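Local coordinates for CELL division protein FTSZ (Haloferax volcanii, PDB 4B45) that binds GTP, probably hydrolyses it, and helps to control cell shape as an archaeal cytoskeletal protein of the tubulin-like CetZ family, at residues 214-219 against 265-270; 228-233 against 244-249; 258-263 against 314-319; 34-39 against 47-52. All blocks are in the same frame, centred on the assembly; numbering follows the deposited sequence.

Contact 1 (214-219 against 265-270); sequences INTLRS and AALVVI
T216 turns its side chain onto A266 and L267, with its two branches doing different work. The hydroxyl OG1 lies anti to the carbonyl carbon (chi1 -60°), which brings it to 3.4 Å from L267 CB. CG2, anti to the backbone N, reaches the peptide link between the two strand residues, 3.9 Å from A266 C. The side chains of T216 and L267 cross at about a right angle, and the threonine meets the leucine at CB. Two residues before L267, A265 points its methyl at the helix and rests CB 3.5 Å from T216 O. This is helix-on-sheet packing in the C-terminal domain of the tubulin/FtsZ fold: helix 210-217 lies over strand 263-272 and its neighbour 309-319, where T216 also touches L315. A266 points its own methyl away from the helix, towards V289 of helix 279-293. Polar needs are met by a water that donates both to T216 OG1, at 2.8 Å, and to A266 O, at 3.0 Å; OG1 is also hydrogen-bonded to E212 O, one turn back in the helix. An alanine in place of T216 would probably leave the water without one of its two acceptors and open a gap beside L267 CB. At the margin, S219 OG comes within 4.3 Å of A265 CB.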
loop_
_atom_site.group_PDB
_atom_site.type_symbol
_atom_site.label_atom_id
_atom_site.label_comp_id
_atom_site.label_asym_id
_atom_site.label_seq_id
_atom_site.Cartn_x
_atom_site.Cartn_y
_atom_site.Cartn_z
ATOM N N ILE A 214 -11.438 -1.700 -7.277
ATOM C CA ILE A 214 -11.005 -1.307 -8.610
ATOM C C ILE A 214 -11.610 0.023 -9.044
ATOM O O ILE A 214 -10.921 0.891 -9.582
ATOM C CB ILE A 214 -11.347 -2.390 -9.643
ATOM C CG1 ILE A 214 -10.629 -3.689 -9.271
ATOM C CG2 ILE A 214 -10.981 -1.924 -11.061
ATOM C CD1 ILE A 214 -10.633 -4.749 -10.350
ATOM N N ASN A 215 -12.900 0.196 -8.802
ATOM C CA ASN A 215 -13.561 1.437 -9.180
ATOM C C ASN A 215 -13.177 2.636 -8.305
ATOM O O ASN A 215 -13.221 3.788 -8.748
ATOM C CB ASN A 215 -15.071 1.221 -9.260
ATOM C CG ASN A 215 -15.444 0.322 -10.419
ATOM O OD1 ASN A 215 -14.581 -0.028 -11.235
ATOM N ND2 ASN A 215 -16.718 -0.055 -10.509
ATOM N N THR A 216 -12.777 2.365 -7.073
ATOM C CA THR A 216 -12.243 3.413 -6.215
ATOM C C THR A 216 -10.895 3.931 -6.735
ATOM O O THR A 216 -10.652 5.143 -6.774
ATOM C CB THR A 216 -12.111 2.922 -4.752
ATOM O OG1 THR A 216 -13.405 2.532 -4.263
ATOM C CG2 THR A 216 -11.556 4.021 -3.857
ATOM N N LEU A 217 -10.027 3.012 -7.148
ATOM C CA LEU A 217 -8.695 3.369 -7.638
ATOM C C LEU A 217 -8.674 3.786 -9.110
ATOM O O LEU A 217 -7.656 4.282 -9.602
ATOM C CB LEU A 217 -7.735 2.200 -7.427
ATOM C CG LEU A 217 -7.521 1.894 -5.947
ATOM C CD1 LEU A 217 -6.729 0.625 -5.752
ATOM C CD2 LEU A 217 -6.844 3.101 -5.270
ATOM N N ARG A 218 -9.807 3.604 -9.791
ATOM C CA ARG A 218 -9.909 3.792 -11.236
ATOM C C ARG A 218 -9.558 5.205 -11.702
ATOM O O ARG A 218 -9.065 5.399 -12.814
ATOM C CB ARG A 218 -11.320 3.421 -11.698
ATOM C CG ARG A 218 -11.452 3.162 -13.188
ATOM C CD ARG A 218 -12.756 2.422 -13.500
ATOM N NE ARG A 218 -13.942 3.184 -13.113
ATOM C CZ ARG A 218 -15.180 2.691 -13.121
ATOM N NH1 ARG A 218 -15.389 1.432 -13.487
ATOM N NH2 ARG A 218 -16.212 3.447 -12.762
ATOM N N SER A 219 -9.819 6.186 -10.848
ATOM C CA SER A 219 -9.523 7.578 -11.156
ATOM C C SER A 219 -8.022 7.848 -11.347
ATOM O O SER A 219 -7.633 8.780 -12.059
ATOM C CB SER A 219 -10.078 8.469 -10.047
ATOM O OG SER A 219 -9.979 7.821 -8.790
ATOM N N ALA A 265 -12.470 9.668 -4.943
ATOM C CA ALA A 265 -13.275 8.481 -4.688
ATOM C C ALA A 265 -12.907 7.896 -3.338
ATOM O O ALA A 265 -11.823 8.150 -2.813
ATOM C CB ALA A 265 -13.063 7.438 -5.790
ATOM N N ALA A 266 -13.814 7.118 -2.769
ATOM C CA ALA A 266 -13.553 6.511 -1.483
ATOM C C ALA A 266 -14.286 5.196 -1.375
ATOM O O ALA A 266 -15.330 5.003 -1.997
ATOM C CB ALA A 266 -13.988 7.441 -0.364
ATOM N N LEU A 267 -13.728 4.297 -0.576
ATOM C CA LEU A 267 -14.389 3.045 -0.252
ATOM C C LEU A 267 -14.358 2.842 1.258
ATOM O O LEU A 267 -13.293 2.765 1.877
ATOM C CB LEU A 267 -13.716 1.875 -0.966
ATOM C CG LEU A 267 -14.215 0.518 -0.493
ATOM C CD1 LEU A 267 -15.703 0.348 -0.872
ATOM C CD2 LEU A 267 -13.365 -0.607 -1.057
ATOM N N VAL A 268 -15.542 2.762 1.852
ATOM C CA VAL A 268 -15.645 2.607 3.287
ATOM C C VAL A 268 -16.033 1.188 3.645
ATOM O O VAL A 268 -17.121 0.718 3.311
ATOM C CB VAL A 268 -16.696 3.551 3.861
ATOM C CG1 VAL A 268 -16.700 3.469 5.376
ATOM C CG2 VAL A 268 -16.430 4.963 3.368
ATOM N N VAL A 269 -15.127 0.510 4.331
ATOM C CA VAL A 269 -15.365 -0.852 4.754
ATOM C C VAL A 269 -15.402 -0.826 6.271
ATOM O O VAL A 269 -14.466 -0.356 6.923
ATOM C CB VAL A 269 -14.259 -1.824 4.221
ATOM C CG1 VAL A 269 -14.492 -3.262 4.692
ATOM C CG2 VAL A 269 -14.190 -1.787 2.702
ATOM N N ILE A 270 -16.513 -1.287 6.826
ATOM C CA ILE A 270 -16.613 -1.515 8.257
ATOM C C ILE A 270 -16.442 -3.007 8.458
ATOM O O ILE A 270 -17.185 -3.809 7.881
ATOM C CB ILE A 270 -17.991 -1.100 8.803
ATOM C CG1 ILE A 270 -18.278 0.357 8.453
ATOM C CG2 ILE A 270 -18.079 -1.345 10.302
ATOM C CD1 ILE A 270 -17.164 1.285 8.819
HETATM O O HOH W 1 -15.225 4.538 -4.929
#

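Contact 2 (228-233 against 244-249); sequences ASAEAS and MSTTRR
A228 and T246 bring strand 222-231 and helix 240-252 together, their CA atoms 5.1 Å apart. The pair is a helix packed on the strand that precedes it in the C-terminal domain, the local axes running nearly antiparallel at 158°. T246 makes its contact through the choice of chi1. With CG2 anti to the carbonyl carbon, this methyl lies 3.6 Å from A230 CB and close to the carbonyl carbon of S229. The same rotation sets OG1 between the backbone N and C, where it is hydrogen-bonded to A242 O of its own helix and to S312 OG on strand 309-319. The threonine thus turns a methyl to the alanines and keeps its hydroxyl for partners elsewhere. A228 CB fits against the helix backbone, 3.5 Å from T246 O. R249, one turn further on, also packs on this methyl: its CB lies 3.7 Å from A228 CB, a bend at chi3 (-43°) places NE near the same carbon, and NH2 beyond it also comes close. NH2 donates a weak hydrogen bond to S229 O over 2.8 Å, with a bent N-H...O angle of 123°. An alanine in place of R249 would probably leave only CB of this residue beside the A228 methyl and deprive S229 O of its weak bond. The guanidinium offers an edge to the strand, with S229 C in its plane.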
loop_
_atom_site.group_PDB
_atom_site.type_symbol
_atom_site.label_atom_id
_atom_site.label_comp_id
_atom_site.label_asym_id
_atom_site.label_seq_id
_atom_site.Cartn_x
_atom_site.Cartn_y
_atom_site.Cartn_z
ATOM N N ALA A 228 -8.667 2.367 11.455
ATOM C CA ALA A 228 -8.813 2.550 12.903
ATOM C C ALA A 228 -9.784 1.521 13.467
ATOM O O ALA A 228 -10.692 1.068 12.762
ATOM C CB ALA A 228 -9.275 3.968 13.245
ATOM N N SER A 229 -9.598 1.149 14.732
ATOM C CA SER A 229 -10.448 0.128 15.350
ATOM C C SER A 229 -10.874 0.474 16.772
ATOM O O SER A 229 -10.307 1.354 17.418
ATOM C CB SER A 229 -9.763 -1.238 15.344
ATOM O OG SER A 229 -8.737 -1.292 16.322
ATOM N N ALA A 230 -11.883 -0.239 17.252
ATOM C CA ALA A 230 -12.441 0.011 18.574
ATOM C C ALA A 230 -13.049 -1.269 19.094
ATOM O O ALA A 230 -13.481 -2.124 18.312
ATOM C CB ALA A 230 -13.501 1.069 18.494
ATOM N N GLU A 231 -13.099 -1.400 20.411
ATOM C CA GLU A 231 -13.760 -2.545 21.007
ATOM C C GLU A 231 -15.224 -2.536 20.585
ATOM O O GLU A 231 -15.839 -1.471 20.487
ATOM C CB GLU A 231 -13.645 -2.514 22.527
ATOM C CG GLU A 231 -14.420 -3.631 23.200
ATOM C CD GLU A 231 -14.541 -3.453 24.699
ATOM O OE1 GLU A 231 -13.633 -2.839 25.308
ATOM O OE2 GLU A 231 -15.552 -3.930 25.265
ATOM N N ALA A 232 -15.771 -3.717 20.307
ATOM C CA ALA A 232 -17.183 -3.835 19.985
ATOM C C ALA A 232 -17.988 -4.388 21.142
ATOM O O ALA A 232 -17.608 -5.367 21.788
ATOM C CB ALA A 232 -17.397 -4.692 18.747
ATOM N N SER A 233 -19.114 -3.742 21.398
ATOM C CA SER A 233 -20.128 -4.312 22.254
ATOM C C SER A 233 -20.864 -5.377 21.450
ATOM O O SER A 233 -20.987 -5.258 20.226
ATOM C CB SER A 233 -21.101 -3.225 22.705
ATOM O OG SER A 233 -22.226 -3.798 23.345
ATOM N N MET A 244 -18.844 5.579 13.890
ATOM C CA MET A 244 -18.607 6.978 13.525
ATOM C C MET A 244 -17.162 7.385 13.790
ATOM O O MET A 244 -16.517 8.047 12.974
ATOM C CB MET A 244 -19.493 7.931 14.334
ATOM C CG MET A 244 -20.989 7.802 14.100
ATOM S SD MET A 244 -21.372 7.818 12.343
ATOM C CE MET A 244 -21.166 9.544 11.898
ATOM N N SER A 245 -16.660 7.014 14.955
ATOM C CA SER A 245 -15.392 7.552 15.385
ATOM C C SER A 245 -14.234 6.809 14.717
ATOM O O SER A 245 -13.282 7.452 14.278
ATOM C CB SER A 245 -15.275 7.532 16.906
ATOM O OG SER A 245 -14.690 6.324 17.341
ATOM N N THR A 246 -14.305 5.478 14.628
ATOM C CA THR A 246 -13.285 4.753 13.849
ATOM C C THR A 246 -13.206 5.265 12.411
ATOM O O THR A 246 -12.115 5.400 11.849
ATOM C CB THR A 246 -13.481 3.209 13.828
ATOM O OG1 THR A 246 -14.711 2.866 13.157
ATOM C CG2 THR A 246 -13.463 2.648 15.248
ATOM N N THR A 247 -14.363 5.551 11.819
ATOM C CA THR A 247 -14.406 6.044 10.441
ATOM C C THR A 247 -13.758 7.416 10.350
ATOM O O THR A 247 -12.935 7.640 9.463
ATOM C CB THR A 247 -15.841 6.088 9.881
ATOM O OG1 THR A 247 -16.445 4.804 10.028
ATOM C CG2 THR A 247 -15.842 6.449 8.412
ATOM N N ARG A 248 -14.114 8.325 11.263
ATOM C CA ARG A 248 -13.431 9.626 11.341
ATOM C C ARG A 248 -11.920 9.496 11.527
ATOM O O ARG A 248 -11.141 10.198 10.871
ATOM C CB ARG A 248 -13.983 10.499 12.474
ATOM C CG ARG A 248 -15.426 10.966 12.290
ATOM C CD ARG A 248 -15.764 12.072 13.305
ATOM N NE ARG A 248 -17.192 12.138 13.599
ATOM C CZ ARG A 248 -17.760 11.577 14.661
ATOM N NH1 ARG A 248 -17.018 10.913 15.542
ATOM N NH2 ARG A 248 -19.069 11.687 14.849
ATOM N N ARG A 249 -11.505 8.623 12.438
ATOM C CA ARG A 249 -10.079 8.468 12.697
ATOM C C ARG A 249 -9.360 7.912 11.481
ATOM O O ARG A 249 -8.275 8.380 11.143
ATOM C CB ARG A 249 -9.821 7.588 13.922
ATOM C CG ARG A 249 -10.122 8.281 15.246
ATOM C CD ARG A 249 -9.296 7.687 16.359
ATOM N NE ARG A 249 -9.248 6.230 16.286
ATOM C CZ ARG A 249 -10.100 5.420 16.908
ATOM N NH1 ARG A 249 -11.078 5.924 17.651
ATOM N NH2 ARG A 249 -9.972 4.104 16.785
#

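Contact 3 (258-263 against 314-319); sequences PDASDA and VLLGGV
A260, in the loop before strand 263-272, and A263, where the chain enters it, close on L316 and V319 with small apolar groups. V319 CG1, anti to its backbone N (chi1 172°), lies 3.8 Å from A260 CB, and CG2 approaches the same methyl. L316 meets A260 at its carbonyl: its CD1 sits 3.5 Å from A260 O, while its CB meets A263 CB at 4.0 Å. The A263 methyl is also close to backbone, 3.4 Å from G317 O. Next to it, A263 CA makes a CA-H...O contact with G318 O over 3.5 Å, with an angle of 147° at the hydrogen. Behind this first shell stand two bends. D262 is the centre of an inverse gamma turn, just before A263, and the chain turns a corner at G318, whose phi is positive (64°). Backbone bonds of G317 with A265 and of L316 with A224 hold strand 309-319 between its neighbours in the sheet, and D262 is bonded to E320 just past the corner. Further out, D259 OD2 takes a hydrogen bond from E323 N at the start of helix 323-340, and S261 OG pairs with E292 OE2. Methyl packing and carbon-to-carbonyl approaches join the loop to the strand end, while conventional hydrogen bonds secure both pieces from outside; the contact therefore probably depends more on shape than on directed polar bonds.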
loop_
_atom_site.group_PDB
_atom_site.type_symbol
_atom_site.label_atom_id
_atom_site.label_comp_id
_atom_site.label_asym_id
_atom_site.label_seq_id
_atom_site.Cartn_x
_atom_site.Cartn_y
_atom_site.Cartn_z
ATOM N N PRO A 258 -0.659 11.180 5.396
ATOM C CA PRO A 258 -1.344 12.262 6.131
ATOM C C PRO A 258 -2.065 13.282 5.244
ATOM O O PRO A 258 -1.619 13.573 4.125
ATOM C CB PRO A 258 -0.196 12.976 6.864
ATOM C CG PRO A 258 0.871 11.940 6.993
ATOM C CD PRO A 258 0.766 11.077 5.765
ATOM N N ASP A 259 -3.155 13.839 5.771
ATOM C CA ASP A 259 -3.935 14.878 5.091
ATOM C C ASP A 259 -4.447 14.421 3.713
ATOM O O ASP A 259 -4.306 15.132 2.719
ATOM C CB ASP A 259 -3.134 16.187 4.986
ATOM C CG ASP A 259 -4.008 17.387 4.641
ATOM O OD1 ASP A 259 -5.205 17.377 5.002
ATOM O OD2 ASP A 259 -3.499 18.344 4.010
ATOM N N ALA A 260 -5.069 13.247 3.669
ATOM C CA ALA A 260 -5.555 12.685 2.408
ATOM C C ALA A 260 -7.075 12.758 2.235
ATOM O O ALA A 260 -7.635 11.997 1.443
ATOM C CB ALA A 260 -5.102 11.235 2.282
ATOM N N SER A 261 -7.735 13.669 2.951
ATOM C CA SER A 261 -9.204 13.778 2.909
ATOM C C SER A 261 -9.763 14.155 1.549
ATOM O O SER A 261 -10.763 13.603 1.113
ATOM C CB SER A 261 -9.716 14.808 3.921
ATOM O OG SER A 261 -10.027 14.200 5.154
ATOM N N ASP A 262 -9.136 15.126 0.900
ATOM C CA ASP A 262 -9.652 15.662 -0.350
ATOM C C ASP A 262 -9.467 14.665 -1.499
ATOM O O ASP A 262 -8.500 14.741 -2.247
ATOM C CB ASP A 262 -8.969 16.993 -0.651
ATOM C CG ASP A 262 -9.528 17.676 -1.872
ATOM O OD1 ASP A 262 -10.515 17.165 -2.441
ATOM O OD2 ASP A 262 -8.978 18.733 -2.260
ATOM N N ALA A 263 -10.410 13.740 -1.644
ATOM C CA ALA A 263 -10.247 12.664 -2.612
ATOM C C ALA A 263 -11.388 12.568 -3.619
ATOM O O ALA A 263 -12.521 12.972 -3.353
ATOM C CB ALA A 263 -10.059 11.342 -1.897
ATOM N N VAL A 314 -10.743 2.585 5.243
ATOM C CA VAL A 314 -11.172 3.518 4.202
ATOM C C VAL A 314 -10.103 3.769 3.147
ATOM O O VAL A 314 -9.071 4.358 3.442
ATOM C CB VAL A 314 -11.566 4.868 4.798
ATOM C CG1 VAL A 314 -11.968 5.817 3.691
ATOM C CG2 VAL A 314 -12.722 4.690 5.795
ATOM N N LEU A 315 -10.376 3.338 1.916
ATOM C CA LEU A 315 -9.498 3.584 0.779
ATOM C C LEU A 315 -9.908 4.890 0.129
ATOM O O LEU A 315 -11.085 5.094 -0.162
ATOM C CB LEU A 315 -9.609 2.437 -0.242
ATOM C CG LEU A 315 -8.802 2.601 -1.540
ATOM C CD1 LEU A 315 -7.289 2.667 -1.259
ATOM C CD2 LEU A 315 -9.131 1.502 -2.572
ATOM N N LEU A 316 -8.946 5.786 -0.071
ATOM C CA LEU A 316 -9.213 7.058 -0.728
ATOM C C LEU A 316 -8.451 7.121 -2.035
ATOM O O LEU A 316 -7.222 7.049 -2.047
ATOM C CB LEU A 316 -8.785 8.213 0.171
ATOM C CG LEU A 316 -9.433 8.213 1.558
ATOM C CD1 LEU A 316 -8.495 8.768 2.594
ATOM C CD2 LEU A 316 -10.719 9.019 1.525
ATOM N N GLY A 317 -9.171 7.272 -3.139
ATOM C CA GLY A 317 -8.531 7.287 -4.441
ATOM C C GLY A 317 -8.520 8.690 -5.001
ATOM O O GLY A 317 -9.426 9.475 -4.722
ATOM N N GLY A 318 -7.491 9.019 -5.776
ATOM C CA GLY A 318 -7.376 10.353 -6.355
ATOM C C GLY A 318 -7.227 11.435 -5.305
ATOM O O GLY A 318 -7.958 12.423 -5.306
ATOM N N VAL A 319 -6.281 11.236 -4.393
ATOM C CA VAL A 319 -6.033 12.187 -3.318
ATOM C C VAL A 319 -5.393 13.466 -3.851
ATOM O O VAL A 319 -4.527 13.417 -4.725
ATOM C CB VAL A 319 -5.124 11.553 -2.268
ATOM C CG1 VAL A 319 -4.688 12.582 -1.226
ATOM C CG2 VAL A 319 -5.832 10.347 -1.630
#

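Contact 4 (34-39 against 47-52); sequences AVAVNT and LPVETV
Strands 31-38 and 50-53, with helix 41-45 between them, form a beta-alpha-beta unit of the Rossmann-like GTPase domain, and A36 makes two of the three backbone bonds between the parallel segments. A36 N donates to E50 O over 2.8 Å, and A36 O accepts from V52 N at the same distance; N38 N then reaches V52 O over 3.1 Å. This is a regular parallel ladder, pairing V35 with E50, A36 with T51 and V37 with V52. On the face of V35 and V37, V35 CG1 meets V52 CG2 at 3.9 Å, the two side chains crossing obliquely. On the A36 face, the methyl is touched by L47 CD1 at 3.6 Å and by V49 CG2 at 3.9 Å. V49 CG2 gets there by lying between its backbone N and C (chi1 -56° for CG1), while V49 CG1 packs on A34 CB. At the strand end N38 OD1 accepts from T39 N over 2.6 Å. The N38 side chain comes within about 4 Å of the bound GTP analogue, nearest atoms, and T39 OG1 pairs with S107 OG of the GTP site. Backbone bonds thus set the register and apolar groups pack on both faces, while N38 and T39 bring polar groups to the nucleotide end.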
loop_
_atom_site.group_PDB
_atom_site.type_symbol
_atom_site.label_atom_id
_atom_site.label_comp_id
_atom_site.label_asym_id
_atom_site.label_seq_id
_atom_site.Cartn_x
_atom_site.Cartn_y
_atom_site.Cartn_z
ATOM N N ALA A 34 4.284 -13.793 -4.819
ATOM C CA ALA A 34 5.111 -12.650 -4.438
ATOM C C ALA A 34 6.526 -12.894 -4.936
ATOM O O ALA A 34 7.059 -13.988 -4.773
ATOM C CB ALA A 34 5.119 -12.474 -2.926
ATOM N N VAL A 35 7.112 -11.888 -5.574
ATOM C CA VAL A 35 8.465 -11.988 -6.100
ATOM C C VAL A 35 9.223 -10.726 -5.720
ATOM O O VAL A 35 8.674 -9.631 -5.798
ATOM C CB VAL A 35 8.455 -12.078 -7.634
ATOM C CG1 VAL A 35 9.863 -12.326 -8.168
ATOM C CG2 VAL A 35 7.541 -13.172 -8.088
ATOM N N ALA A 36 10.481 -10.864 -5.325
ATOM C CA ALA A 36 11.294 -9.681 -5.068
ATOM C C ALA A 36 12.409 -9.561 -6.092
ATOM O O ALA A 36 13.093 -10.533 -6.395
ATOM C CB ALA A 36 11.848 -9.689 -3.646
ATOM N N VAL A 37 12.549 -8.362 -6.646
ATOM C CA VAL A 37 13.588 -8.058 -7.603
ATOM C C VAL A 37 14.547 -7.053 -6.968
ATOM O O VAL A 37 14.114 -6.099 -6.331
ATOM C CB VAL A 37 12.998 -7.432 -8.883
ATOM C CG1 VAL A 37 14.083 -7.273 -9.951
ATOM C CG2 VAL A 37 11.830 -8.270 -9.405
ATOM N N ASN A 38 15.844 -7.263 -7.145
ATOM C CA ASN A 38 16.848 -6.364 -6.572
ATOM C C ASN A 38 18.166 -6.489 -7.304
ATOM O O ASN A 38 18.326 -7.366 -8.152
ATOM C CB ASN A 38 17.071 -6.683 -5.100
ATOM C CG ASN A 38 17.497 -5.474 -4.302
ATOM O OD1 ASN A 38 18.087 -4.533 -4.834
ATOM N ND2 ASN A 38 17.179 -5.483 -3.016
ATOM N N THR A 39 19.108 -5.616 -6.960
ATOM C CA THR A 39 20.438 -5.599 -7.562
ATOM C C THR A 39 21.468 -5.821 -6.469
ATOM O O THR A 39 22.664 -5.878 -6.734
ATOM C CB THR A 39 20.730 -4.230 -8.203
ATOM O OG1 THR A 39 20.489 -3.188 -7.240
ATOM C CG2 THR A 39 19.827 -4.006 -9.407
ATOM N N LEU A 47 14.964 -12.976 2.205
ATOM C CA LEU A 47 13.526 -12.989 1.959
ATOM C C LEU A 47 12.961 -14.386 1.706
ATOM O O LEU A 47 13.613 -15.222 1.081
ATOM C CB LEU A 47 13.186 -12.071 0.786
ATOM C CG LEU A 47 13.615 -10.618 0.947
ATOM C CD1 LEU A 47 13.307 -9.846 -0.315
ATOM C CD2 LEU A 47 12.910 -9.991 2.137
ATOM N N PRO A 48 11.737 -14.636 2.194
ATOM C CA PRO A 48 11.055 -15.925 2.047
ATOM C C PRO A 48 10.205 -16.013 0.776
ATOM O O PRO A 48 9.438 -16.957 0.627
ATOM C CB PRO A 48 10.144 -15.961 3.275
ATOM C CG PRO A 48 9.793 -14.541 3.490
ATOM C CD PRO A 48 11.007 -13.736 3.106
ATOM N N VAL A 49 10.334 -15.037 -0.116
ATOM C CA VAL A 49 9.612 -15.059 -1.379
ATOM C C VAL A 49 10.578 -15.412 -2.505
ATOM O O VAL A 49 11.801 -15.406 -2.311
ATOM C CB VAL A 49 8.963 -13.696 -1.685
ATOM C CG1 VAL A 49 8.037 -13.277 -0.538
ATOM C CG2 VAL A 49 10.043 -12.638 -1.929
ATOM N N GLU A 50 10.032 -15.741 -3.671
ATOM C CA GLU A 50 10.848 -15.939 -4.861
ATOM C C GLU A 50 11.637 -14.664 -5.131
ATOM O O GLU A 50 11.100 -13.559 -5.009
ATOM C CB GLU A 50 9.965 -16.285 -6.065
ATOM C CG GLU A 50 10.711 -16.378 -7.392
ATOM C CD GLU A 50 11.731 -17.509 -7.422
ATOM O OE1 GLU A 50 11.470 -18.558 -6.792
ATOM O OE2 GLU A 50 12.788 -17.352 -8.080
ATOM N N THR A 51 12.909 -14.821 -5.486
ATOM C CA THR A 51 13.804 -13.688 -5.698
ATOM C C THR A 51 14.400 -13.683 -7.107
ATOM O O THR A 51 14.670 -14.745 -7.681
ATOM C CB THR A 51 14.955 -13.679 -4.666
ATOM O OG1 THR A 51 15.720 -14.879 -4.789
ATOM C CG2 THR A 51 14.414 -13.591 -3.250
ATOM N N VAL A 52 14.577 -12.486 -7.662
ATOM C CA VAL A 52 15.265 -12.305 -8.939
ATOM C C VAL A 52 16.362 -11.262 -8.816
ATOM O O VAL A 52 16.093 -10.095 -8.497
ATOM C CB VAL A 52 14.329 -11.830 -10.061
ATOM C CG1 VAL A 52 15.108 -11.759 -11.373
ATOM C CG2 VAL A 52 13.137 -12.751 -10.193
#

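Following the chain from the N terminus, contact 4 closes first, a short loop round helix 41-45 at the outer edge of the sheet in the GTPase domain. The other three belong to the C-terminal domain. Contact 1 opens next, at helix 210-217, and spans a wide loop within which contact 2 closes completely, joining strand 222-231 to helix 240-252; I270 CD1 and T247 OG1 touch between the two. Contact 3 opens before contact 1 has closed and ends after it, so these two cross, and they meet where strands 263-272 and 309-319 run side by side. All four contacts involve beta-strands of the two domains, with contact 4 about 29 Å from contact 1, centre to centre.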